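Aminotransferase (Psychrobacter arcticus 273-4, PDB 3IF2) binds pyridoxal 5'-phosphate and probably transfers amino groups between amino and keto acids, perhaps as a valine-pyruvate transaminase. Local coordinates at residues Q116-G127 / G157-F168; L274-T284 / T309-T317. All coordinates share one frame; numbering follows the deposited sequence.

Contact 1: residues Q116-G127 / G157-F168; sequences QNAFFYLFNLFG and GYSDVHVEGQHF. With PLP (pyridoxal-5'-phosphate), chain C.
Four aromatic side chains carry the apolar part: the edge of Tyr158 points at the face of Phe119, with CE1 over the centre of that ring, and the planes stand at 82°. Tyr158 in turn offers its own face to the edge of Phe123 in an offset edge-to-face pair, Phe123 CE2 lying 3.4 Å from Tyr158 CD1. Phe168 turns its edge toward the face of Phe123 and completes the cluster, while Val161 CG2 lies at the Phe123 edge. Among the polar contacts, Asn124 OD1 takes the backbone N of Val163 on an in-plane lone pair (2.9 Å), and ND2 gives to Val161 O at 2.8 Å from above the carbonyl plane. A second bond from ND2, to Phe120 O of its own helix, fixes the rotation of the amide. Gln116, its CG anti to the backbone N (chi1 -173°) and its chain bent at chi2, carries NE2 to a nearly straight bond with Gly157 O (3.0 Å, 174°); NE2 also hydrogen-bonds Val303 O of the second subunit. Gln116 N donates to phosphate O1P of PLP at 3.1 Å, and the Phe119 edge meets ring atom C6. A helix whose N-terminal turn receives the phosphate is characteristic of fold-type I PLP enzymes.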
loop_
_atom_site.group_PDB
_atom_site.type_symbol
_atom_site.label_atom_id
_atom_site.label_comp_id
_atom_site.label_asym_id
_atom_site.label_seq_id
_atom_site.Cartn_x
_atom_site.Cartn_y
_atom_site.Cartn_z
ATOM N N GLN A 116 -4.214 6.965 -4.382
ATOM C CA GLN A 116 -3.044 6.747 -5.257
ATOM C C GLN A 116 -2.880 5.245 -5.580
ATOM O O GLN A 116 -2.594 4.861 -6.723
ATOM C CB GLN A 116 -1.764 7.268 -4.592
ATOM C CG GLN A 116 -0.489 7.260 -5.492
ATOM C CD GLN A 116 -0.567 8.213 -6.661
ATOM O OE1 GLN A 116 -1.331 9.188 -6.637
ATOM N NE2 GLN A 116 0.239 7.952 -7.686
ATOM N N ASN A 117 -3.066 4.417 -4.550
ATOM C CA ASN A 117 -3.059 2.962 -4.666
ATOM C C ASN A 117 -4.197 2.551 -5.609
ATOM O O ASN A 117 -4.018 1.681 -6.470
ATOM C CB ASN A 117 -3.234 2.368 -3.256
ATOM C CG ASN A 117 -2.697 0.973 -3.099
ATOM O OD1 ASN A 117 -3.275 0.155 -2.373
ATOM N ND2 ASN A 117 -1.552 0.715 -3.695
ATOM N N ALA A 118 -5.352 3.206 -5.478
ATOM C CA ALA A 118 -6.480 2.966 -6.386
ATOM C C ALA A 118 -6.106 3.274 -7.850
ATOM O O ALA A 118 -6.441 2.492 -8.731
ATOM C CB ALA A 118 -7.717 3.752 -5.969
ATOM N N PHE A 119 -5.384 4.367 -8.105
ATOM C CA PHE A 119 -5.024 4.725 -9.488
ATOM C C PHE A 119 -3.955 3.820 -10.057
ATOM O O PHE A 119 -4.008 3.518 -11.247
ATOM C CB PHE A 119 -4.642 6.191 -9.648
ATOM C CG PHE A 119 -5.612 7.109 -9.019
ATOM C CD1 PHE A 119 -6.979 7.029 -9.318
ATOM C CD2 PHE A 119 -5.185 8.048 -8.093
ATOM C CE1 PHE A 119 -7.891 7.884 -8.706
ATOM C CE2 PHE A 119 -6.075 8.878 -7.488
ATOM C CZ PHE A 119 -7.435 8.803 -7.795
ATOM N N PHE A 120 -3.000 3.393 -9.225
ATOM C CA PHE A 120 -2.000 2.410 -9.639
ATOM C C PHE A 120 -2.711 1.122 -10.104
ATOM O O PHE A 120 -2.357 0.568 -11.131
ATOM C CB PHE A 120 -0.974 2.127 -8.537
ATOM C CG PHE A 120 -0.018 1.023 -8.885
ATOM C CD1 PHE A 120 0.994 1.238 -9.808
ATOM C CD2 PHE A 120 -0.148 -0.240 -8.326
ATOM C CE1 PHE A 120 1.882 0.209 -10.169
ATOM C CE2 PHE A 120 0.733 -1.271 -8.673
ATOM C CZ PHE A 120 1.754 -1.044 -9.591
ATOM N N TYR A 121 -3.739 0.691 -9.377
ATOM C CA TYR A 121 -4.512 -0.470 -9.800
ATOM C C TYR A 121 -5.331 -0.182 -11.062
ATOM O O TYR A 121 -5.130 -0.867 -12.080
ATOM C CB TYR A 121 -5.446 -1.016 -8.697
ATOM C CG TYR A 121 -4.794 -1.560 -7.427
ATOM C CD1 TYR A 121 -3.487 -2.053 -7.396
ATOM C CD2 TYR A 121 -5.554 -1.664 -6.261
ATOM C CE1 TYR A 121 -2.944 -2.573 -6.210
ATOM C CE2 TYR A 121 -5.042 -2.176 -5.088
ATOM C CZ TYR A 121 -3.738 -2.628 -5.048
ATOM O OH TYR A 121 -3.242 -3.165 -3.895
ATOM N N LEU A 122 -6.210 0.828 -10.998
ATOM C CA LEU A 122 -7.128 1.140 -12.097
ATOM C C LEU A 122 -6.438 1.481 -13.439
ATOM O O LEU A 122 -6.886 1.004 -14.484
ATOM C CB LEU A 122 -8.143 2.238 -11.708
ATOM C CG LEU A 122 -9.163 1.951 -10.580
ATOM C CD1 LEU A 122 -9.895 3.263 -10.165
ATOM C CD2 LEU A 122 -10.157 0.823 -10.959
ATOM N N PHE A 123 -5.352 2.258 -13.417
ATOM C CA PHE A 123 -4.680 2.622 -14.665
ATOM C C PHE A 123 -3.908 1.460 -15.294
ATOM O O PHE A 123 -3.808 1.385 -16.518
ATOM C CB PHE A 123 -3.825 3.881 -14.531
ATOM C CG PHE A 123 -4.593 5.143 -14.144
ATOM C CD1 PHE A 123 -5.991 5.266 -14.232
ATOM C CD2 PHE A 123 -3.873 6.272 -13.790
ATOM C CE1 PHE A 123 -6.624 6.467 -13.882
ATOM C CE2 PHE A 123 -4.499 7.453 -13.486
ATOM C CZ PHE A 123 -5.873 7.559 -13.526
ATOM N N ASN A 124 -3.384 0.562 -14.469
ATOM C CA ASN A 124 -2.773 -0.685 -14.955
ATOM C C ASN A 124 -3.813 -1.766 -15.268
ATOM O O ASN A 124 -3.532 -2.685 -16.034
ATOM C CB ASN A 124 -1.706 -1.182 -13.975
ATOM C CG ASN A 124 -0.435 -0.385 -14.077
ATOM O OD1 ASN A 124 0.263 -0.450 -15.111
ATOM N ND2 ASN A 124 -0.114 0.369 -13.036
ATOM N N LEU A 125 -5.001 -1.662 -14.678
ATOM C CA LEU A 125 -6.106 -2.596 -14.947
ATOM C C LEU A 125 -6.728 -2.317 -16.312
ATOM O O LEU A 125 -7.122 -3.247 -17.000
ATOM C CB LEU A 125 -7.182 -2.496 -13.851
ATOM C CG LEU A 125 -8.369 -3.464 -13.848
ATOM C CD1 LEU A 125 -7.906 -4.897 -13.587
ATOM C CD2 LEU A 125 -9.427 -3.024 -12.805
ATOM N N PHE A 126 -6.810 -1.038 -16.695
ATOM C CA PHE A 126 -7.437 -0.608 -17.937
ATOM C C PHE A 126 -6.503 0.069 -18.934
ATOM O O PHE A 126 -6.968 0.597 -19.916
ATOM C CB PHE A 126 -8.585 0.340 -17.591
ATOM C CG PHE A 126 -9.690 -0.315 -16.841
ATOM C CD1 PHE A 126 -10.482 -1.281 -17.474
ATOM C CD2 PHE A 126 -9.980 0.049 -15.511
ATOM C CE1 PHE A 126 -11.533 -1.912 -16.802
ATOM C CE2 PHE A 126 -11.036 -0.570 -14.808
ATOM C CZ PHE A 126 -11.814 -1.561 -15.453
ATOM N N GLY A 127 -5.198 0.047 -18.689
ATOM C CA GLY A 127 -4.227 0.689 -19.571
ATOM C C GLY A 127 -2.976 -0.156 -19.698
ATOM O O GLY A 127 -2.655 -0.939 -18.796
ATOM N N GLY A 157 0.121 13.327 -10.045
ATOM C CA GLY A 157 0.270 11.942 -9.552
ATOM C C GLY A 157 -0.206 10.786 -10.423
ATOM O O GLY A 157 0.119 9.624 -10.127
ATOM N N TYR A 158 -1.013 11.081 -11.438
ATOM C CA TYR A 158 -1.403 10.078 -12.417
ATOM C C TYR A 158 -0.230 9.687 -13.316
ATOM O O TYR A 158 -0.129 8.527 -13.680
ATOM C CB TYR A 158 -2.525 10.566 -13.356
ATOM C CG TYR A 158 -3.858 10.940 -12.727
ATOM C CD1 TYR A 158 -4.357 10.305 -11.573
ATOM C CD2 TYR A 158 -4.686 11.852 -13.368
ATOM C CE1 TYR A 158 -5.610 10.664 -11.027
ATOM C CE2 TYR A 158 -5.932 12.196 -12.849
ATOM C CZ TYR A 158 -6.388 11.623 -11.680
ATOM O OH TYR A 158 -7.625 12.012 -11.208
ATOM N N SER A 159 0.632 10.657 -13.651
ATOM C CA SER A 159 1.759 10.527 -14.617
ATOM C C SER A 159 2.503 9.213 -14.800
ATOM O O SER A 159 2.621 8.720 -15.918
ATOM C CB SER A 159 2.855 11.560 -14.310
ATOM O OG SER A 159 2.382 12.868 -14.465
ATOM N N ASP A 160 3.009 8.667 -13.701
ATOM C CA ASP A 160 3.967 7.549 -13.766
ATOM C C ASP A 160 3.523 6.203 -13.200
ATOM O O ASP A 160 4.370 5.332 -12.997
ATOM C CB ASP A 160 5.261 8.023 -13.055
ATOM C CG ASP A 160 5.899 9.289 -13.699
ATOM O OD1 ASP A 160 5.699 9.586 -14.904
ATOM O OD2 ASP A 160 6.653 9.979 -12.979
ATOM N N VAL A 161 2.217 6.002 -12.988
ATOM C CA VAL A 161 1.742 4.746 -12.366
ATOM C C VAL A 161 1.787 3.510 -13.277
ATOM O O VAL A 161 1.733 2.397 -12.772
ATOM C CB VAL A 161 0.338 4.871 -11.711
ATOM C CG1 VAL A 161 0.312 6.021 -10.689
ATOM C CG2 VAL A 161 -0.762 5.031 -12.749
ATOM N N HIS A 162 1.879 3.679 -14.598
ATOM C CA HIS A 162 1.931 2.507 -15.487
ATOM C C HIS A 162 3.194 1.672 -15.253
ATOM O O HIS A 162 4.260 2.218 -14.999
ATOM C CB HIS A 162 1.736 2.876 -16.954
ATOM C CG HIS A 162 0.326 3.257 -17.273
ATOM N ND1 HIS A 162 -0.058 4.554 -17.553
ATOM C CD2 HIS A 162 -0.803 2.510 -17.310
ATOM C CE1 HIS A 162 -1.361 4.578 -17.783
ATOM N NE2 HIS A 162 -1.837 3.350 -17.640
ATOM N N VAL A 163 3.034 0.355 -15.268
ATOM C CA VAL A 163 4.131 -0.586 -15.024
ATOM C C VAL A 163 5.163 -0.621 -16.180
ATOM O O VAL A 163 6.352 -0.778 -15.915
ATOM C CB VAL A 163 3.576 -1.989 -14.685
ATOM C CG1 VAL A 163 4.684 -2.971 -14.558
ATOM C CG2 VAL A 163 2.799 -1.937 -13.376
ATOM N N GLU A 164 4.711 -0.474 -17.428
ATOM C CA GLU A 164 5.594 -0.420 -18.612
ATOM C C GLU A 164 5.200 0.772 -19.477
ATOM O O GLU A 164 4.050 0.899 -19.843
ATOM C CB GLU A 164 5.550 -1.734 -19.431
ATOM C CG GLU A 164 6.390 -1.666 -20.762
ATOM C CD GLU A 164 6.899 -3.026 -21.333
ATOM O OE1 GLU A 164 6.634 -4.102 -20.756
ATOM O OE2 GLU A 164 7.600 -3.013 -22.380
ATOM N N GLY A 165 6.158 1.628 -19.817
ATOM C CA GLY A 165 5.906 2.804 -20.649
ATOM C C GLY A 165 5.016 3.826 -19.971
ATOM O O GLY A 165 5.059 3.981 -18.744
ATOM N N GLN A 166 4.219 4.520 -20.778
ATOM C CA GLN A 166 3.249 5.534 -20.315
ATOM C C GLN A 166 2.076 5.519 -21.293
ATOM O O GLN A 166 2.279 5.627 -22.486
ATOM C CB GLN A 166 3.887 6.914 -20.262
ATOM C CG GLN A 166 3.055 7.929 -19.493
ATOM C CD GLN A 166 3.584 9.337 -19.620
ATOM O OE1 GLN A 166 3.801 9.835 -20.739
ATOM N NE2 GLN A 166 3.758 10.009 -18.478
ATOM N N HIS A 167 0.865 5.414 -20.769
ATOM C CA HIS A 167 -0.340 5.182 -21.560
ATOM C C HIS A 167 -1.479 6.136 -21.215
ATOM O O HIS A 167 -2.502 5.744 -20.645
ATOM C CB HIS A 167 -0.749 3.709 -21.379
ATOM C CG HIS A 167 0.365 2.752 -21.664
ATOM N ND1 HIS A 167 0.750 2.415 -22.943
ATOM C CD2 HIS A 167 1.235 2.131 -20.834
ATOM C CE1 HIS A 167 1.785 1.597 -22.886
ATOM N NE2 HIS A 167 2.097 1.407 -21.619
ATOM N N PHE A 168 -1.262 7.408 -21.539
ATOM C CA PHE A 168 -2.276 8.454 -21.396
ATOM C C PHE A 168 -2.510 9.110 -22.748
ATOM O O PHE A 168 -1.569 9.311 -23.498
ATOM C CB PHE A 168 -1.831 9.504 -20.390
ATOM C CG PHE A 168 -1.824 9.016 -18.971
ATOM C CD1 PHE A 168 -3.039 8.751 -18.319
ATOM C CD2 PHE A 168 -0.624 8.843 -18.262
ATOM C CE1 PHE A 168 -3.063 8.299 -16.997
ATOM C CE2 PHE A 168 -0.639 8.401 -16.936
ATOM C CZ PHE A 168 -1.870 8.124 -16.307
HETATM N N1 PLP C . -6.665 12.826 -6.296
HETATM C C2 PLP C . -6.285 14.150 -6.350
HETATM C C2A PLP C . -7.010 15.042 -7.307
HETATM C C3 PLP C . -5.253 14.620 -5.506
HETATM O O3 PLP C . -4.847 15.928 -5.524
HETATM C C4 PLP C . -4.598 13.723 -4.629
HETATM C C4A PLP C . -3.324 14.217 -3.953
HETATM O O4A PLP C . -3.131 14.063 -2.740
HETATM C C5 PLP C . -5.012 12.350 -4.599
HETATM C C6 PLP C . -6.055 11.940 -5.451
HETATM C C5A PLP C . -4.341 11.280 -3.715
HETATM O O4P PLP C . -4.886 11.189 -2.415
HETATM P P PLP C . -4.546 9.941 -1.465
HETATM O O1P PLP C . -3.658 8.828 -1.966
HETATM O O2P PLP C . -5.909 9.393 -1.208
HETATM O O3P PLP C . -3.919 10.534 -0.266
#

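Contact 2: residues L274-T284 / T309-T317; sequences LSKIGLPGMRT and TRFGAAIAT. With PLP (pyridoxal-5'-phosphate), chain C.
Thr309 meets the other segment through its methyl, CG2 lying 3.0 Å from Arg283 O and 3.1 Å from Met282 O. With OG1 anti to the backbone N (chi1 -159°), the hydroxyl is turned elsewhere, to weak bonds with Met282 and Thr309 of the second subunit. Phe311, in the first turn of the helix, receives the selenomethionine Met282 at its ring edge: CE lies near the ring plane, 3.5 Å from CD2, and the two side chains run side by side in the same direction. Gly312 is where the backbones come closest. Its CA rests 3.8 Å from Met282 CB, where the last residue of the 3-10 turn 280-282 packs against the first turn of the helix, and 3.5 Å from Thr284 OG1. That turn belongs to the cofactor-binding loop of the fold-type I aminotransferases, which here brings Ser275, Lys276 and Arg283 to PLP. Arg283 NE bonds to Pro280 O nearly along the C=O axis (175° at the hydrogen), fixing the guanidinium so that NH1 donates to phosphate O1P; Lys276 NZ lies 2.7 Å from PLP O4A, hydrogen-bonded to it and not joined as a Schiff base. At Ala313 a water bridges the segments, accepting from the backbone N and bonded to Thr284 OG1 at 2.8 Å. Ile315 puts CG2 against Leu279 CD1, while its CD1 approaches Met282 CE. One residue on, Ala316 CB packs on Leu274 CD1 at 3.7 Å, and Phe88 of helix 86-100 touches both residues.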
loop_
_atom_site.group_PDB
_atom_site.type_symbol
_atom_site.label_atom_id
_atom_site.label_comp_id
_atom_site.label_asym_id
_atom_site.label_seq_id
_atom_site.Cartn_x
_atom_site.Cartn_y
_atom_site.Cartn_z
ATOM N N LEU A 274 -10.032 9.565 2.338
ATOM C CA LEU A 274 -10.090 10.177 3.676
ATOM C C LEU A 274 -8.942 11.186 3.877
ATOM O O LEU A 274 -8.857 11.830 4.925
ATOM C CB LEU A 274 -10.046 9.111 4.778
ATOM C CG LEU A 274 -11.174 8.084 4.874
ATOM C CD1 LEU A 274 -10.963 7.193 6.138
ATOM C CD2 LEU A 274 -12.517 8.786 4.906
ATOM N N SER A 275 -8.075 11.347 2.876
ATOM C CA SER A 275 -6.924 12.258 2.985
ATOM C C SER A 275 -7.311 13.729 3.116
ATOM O O SER A 275 -6.833 14.433 4.014
ATOM C CB SER A 275 -5.988 12.078 1.787
ATOM O OG SER A 275 -5.513 10.759 1.740
ATOM N N LYS A 276 -8.242 14.158 2.283
ATOM C CA LYS A 276 -8.605 15.576 2.235
ATOM C C LYS A 276 -9.683 16.015 3.211
ATOM O O LYS A 276 -10.003 17.200 3.267
ATOM C CB LYS A 276 -8.829 15.995 0.781
ATOM C CG LYS A 276 -7.671 15.529 -0.188
ATOM C CD LYS A 276 -6.276 16.114 0.141
ATOM C CE LYS A 276 -5.150 15.431 -0.631
ATOM N NZ LYS A 276 -5.479 15.224 -2.058
ATOM N N ILE A 277 -10.227 15.072 3.996
ATOM C CA ILE A 277 -11.070 15.423 5.135
ATOM C C ILE A 277 -10.151 15.698 6.328
ATOM O O ILE A 277 -10.632 16.194 7.336
ATOM C CB ILE A 277 -12.219 14.385 5.492
ATOM C CG1 ILE A 277 -11.715 13.064 6.102
ATOM C CG2 ILE A 277 -13.033 14.079 4.262
ATOM C CD1 ILE A 277 -12.846 12.145 6.604
ATOM N N GLY A 278 -8.862 15.340 6.212
ATOM C CA GLY A 278 -7.838 15.544 7.232
ATOM C C GLY A 278 -7.092 14.318 7.751
ATOM O O GLY A 278 -6.385 14.453 8.736
ATOM N N LEU A 279 -7.212 13.141 7.110
ATOM C CA LEU A 279 -6.534 11.891 7.560
ATOM C C LEU A 279 -5.574 11.286 6.513
ATOM O O LEU A 279 -5.567 10.055 6.312
ATOM C CB LEU A 279 -7.580 10.847 7.972
ATOM C CG LEU A 279 -8.596 11.221 9.056
ATOM C CD1 LEU A 279 -9.723 10.178 9.134
ATOM C CD2 LEU A 279 -7.901 11.417 10.406
ATOM N N PRO A 280 -4.718 12.131 5.876
ATOM C CA PRO A 280 -3.842 11.610 4.837
ATOM C C PRO A 280 -2.809 10.621 5.345
ATOM O O PRO A 280 -2.405 9.738 4.585
ATOM C CB PRO A 280 -3.164 12.866 4.301
ATOM C CG PRO A 280 -3.053 13.729 5.484
ATOM C CD PRO A 280 -4.362 13.534 6.182
ATOM N N GLY A 281 -2.413 10.752 6.611
ATOM C CA GLY A 281 -1.436 9.867 7.223
ATOM C C GLY A 281 -1.895 8.433 7.371
ATOM O O GLY A 281 -1.067 7.533 7.469
HETATM N N MSE A 282 -3.215 8.242 7.375
HETATM C CA MSE A 282 -3.844 6.925 7.470
HETATM C C MSE A 282 -3.913 6.141 6.156
HETATM O O MSE A 282 -4.112 4.926 6.210
HETATM C CB MSE A 282 -5.266 7.069 7.995
HETATM C CG MSE A 282 -5.421 7.760 9.342
HETATM SE SE MSE A 282 -4.474 6.870 10.767
HETATM C CE MSE A 282 -5.876 7.278 12.058
ATOM N N ARG A 283 -3.813 6.811 5.000
ATOM C CA ARG A 283 -3.806 6.165 3.687
ATOM C C ARG A 283 -5.034 5.312 3.418
ATOM O O ARG A 283 -4.918 4.099 3.295
ATOM C CB ARG A 283 -2.513 5.324 3.478
ATOM C CG ARG A 283 -1.165 5.954 3.875
ATOM C CD ARG A 283 -0.574 6.967 2.893
ATOM N NE ARG A 283 -1.549 7.943 2.546
ATOM C CZ ARG A 283 -2.099 8.177 1.356
ATOM N NH1 ARG A 283 -1.682 7.651 0.189
ATOM N NH2 ARG A 283 -3.069 9.069 1.365
ATOM N N THR A 284 -6.203 5.948 3.312
ATOM C CA THR A 284 -7.470 5.234 3.007
ATOM C C THR A 284 -8.132 5.779 1.749
ATOM O O THR A 284 -8.571 6.939 1.734
ATOM C CB THR A 284 -8.487 5.340 4.152
ATOM O OG1 THR A 284 -7.832 5.021 5.378
ATOM C CG2 THR A 284 -9.677 4.395 3.908
ATOM N N THR A 309 -4.865 -1.044 4.700
ATOM C CA THR A 309 -4.795 -0.438 6.029
ATOM C C THR A 309 -6.188 -0.263 6.605
ATOM O O THR A 309 -7.158 -0.186 5.847
ATOM C CB THR A 309 -4.027 0.888 5.953
ATOM O OG1 THR A 309 -3.554 1.198 7.247
ATOM C CG2 THR A 309 -4.866 1.997 5.407
ATOM N N ARG A 310 -6.317 -0.261 7.927
ATOM C CA ARG A 310 -7.660 -0.102 8.507
ATOM C C ARG A 310 -7.880 0.952 9.572
ATOM O O ARG A 310 -9.034 1.177 9.943
ATOM C CB ARG A 310 -8.229 -1.460 8.915
ATOM C CG ARG A 310 -7.512 -2.186 9.990
ATOM C CD ARG A 310 -7.977 -3.645 10.085
ATOM N NE ARG A 310 -9.409 -3.772 10.363
ATOM C CZ ARG A 310 -10.046 -4.874 10.777
ATOM N NH1 ARG A 310 -9.402 -6.003 11.061
ATOM N NH2 ARG A 310 -11.368 -4.820 10.956
ATOM N N PHE A 311 -6.852 1.678 9.981
ATOM C CA PHE A 311 -7.078 2.611 11.045
ATOM C C PHE A 311 -7.853 3.852 10.630
ATOM O O PHE A 311 -8.581 4.437 11.461
ATOM C CB PHE A 311 -5.832 2.916 11.895
ATOM C CG PHE A 311 -6.200 3.074 13.325
ATOM C CD1 PHE A 311 -6.371 1.927 14.131
ATOM C CD2 PHE A 311 -6.567 4.312 13.829
ATOM C CE1 PHE A 311 -6.826 2.033 15.456
ATOM C CE2 PHE A 311 -7.018 4.446 15.162
ATOM C CZ PHE A 311 -7.159 3.304 15.972
ATOM N N GLY A 312 -7.709 4.244 9.363
ATOM C CA GLY A 312 -8.500 5.319 8.800
ATOM C C GLY A 312 -9.971 4.914 8.825
ATOM O O GLY A 312 -10.833 5.697 9.260
ATOM N N ALA A 313 -10.235 3.684 8.383
ATOM C CA ALA A 313 -11.561 3.058 8.441
ATOM C C ALA A 313 -12.129 3.078 9.866
ATOM O O ALA A 313 -13.285 3.400 10.063
ATOM C CB ALA A 313 -11.491 1.598 7.929
ATOM N N ALA A 314 -11.295 2.742 10.844
ATOM C CA ALA A 314 -11.712 2.683 12.245
ATOM C C ALA A 314 -12.214 4.044 12.735
ATOM O O ALA A 314 -13.270 4.107 13.357
ATOM C CB ALA A 314 -10.600 2.141 13.124
ATOM N N ILE A 315 -11.489 5.118 12.423
ATOM C CA ILE A 315 -11.923 6.471 12.806
ATOM C C ILE A 315 -13.202 6.867 12.073
ATOM O O ILE A 315 -14.147 7.348 12.708
ATOM C CB ILE A 315 -10.842 7.603 12.555
ATOM C CG1 ILE A 315 -9.928 7.821 13.750
ATOM C CG2 ILE A 315 -11.501 8.986 12.407
ATOM C CD1 ILE A 315 -9.279 6.653 14.204
ATOM N N ALA A 316 -13.214 6.659 10.759
ATOM C CA ALA A 316 -14.285 7.155 9.892
ATOM C C ALA A 316 -15.606 6.418 9.984
ATOM O O ALA A 316 -16.653 7.032 9.726
ATOM C CB ALA A 316 -13.809 7.204 8.444
ATOM N N THR A 317 -15.567 5.137 10.369
ATOM C CA THR A 317 -16.779 4.287 10.454
ATOM C C THR A 317 -17.943 4.927 11.244
ATOM O O THR A 317 -19.013 5.078 10.673
ATOM C CB THR A 317 -16.440 2.839 10.940
ATOM O OG1 THR A 317 -15.626 2.199 9.951
ATOM C CG2 THR A 317 -17.688 1.989 11.191
HETATM N N1 PLP C . -6.665 12.826 -6.296
HETATM C C2 PLP C . -6.285 14.150 -6.350
HETATM C C2A PLP C . -7.010 15.042 -7.307
HETATM C C3 PLP C . -5.253 14.620 -5.506
HETATM O O3 PLP C . -4.847 15.928 -5.524
HETATM C C4 PLP C . -4.598 13.723 -4.629
HETATM C C4A PLP C . -3.324 14.217 -3.953
HETATM O O4A PLP C . -3.131 14.063 -2.740
HETATM C C5 PLP C . -5.012 12.350 -4.599
HETATM C C6 PLP C . -6.055 11.940 -5.451
HETATM C C5A PLP C . -4.341 11.280 -3.715
HETATM O O4P PLP C . -4.886 11.189 -2.415
HETATM P P PLP C . -4.546 9.941 -1.465
HETATM O O1P PLP C . -3.658 8.828 -1.966
HETATM O O2P PLP C . -5.909 9.393 -1.208
HETATM O O3P PLP C . -3.919 10.534 -0.266
HETATM O O HOH W 1 -7.803 2.559 6.699
#

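In the fold
From the N terminus, the chain first enters contact 1 on helix 115-125, passes through strands 128-131 and 142-149, and returns in the loop before strand 168-170, closing a loop with 29 residues between its segments. It then runs through strands 207-213 and 242-245 and leaves strand 268-273 into contact 2, which closes after strand 285-288 and helix 291-305 on helix 311-321. The two loops follow in series, neither nested nor crossed. Their centres lie about 23 Å apart, yet both reach the same PLP: contact 1 ties helix 115-125 to the loop between strands 142-149 and 168-170 of the eight-stranded mixed sheet, contact 2 the cofactor-binding loop to helix 311-321. Both also touch the second subunit.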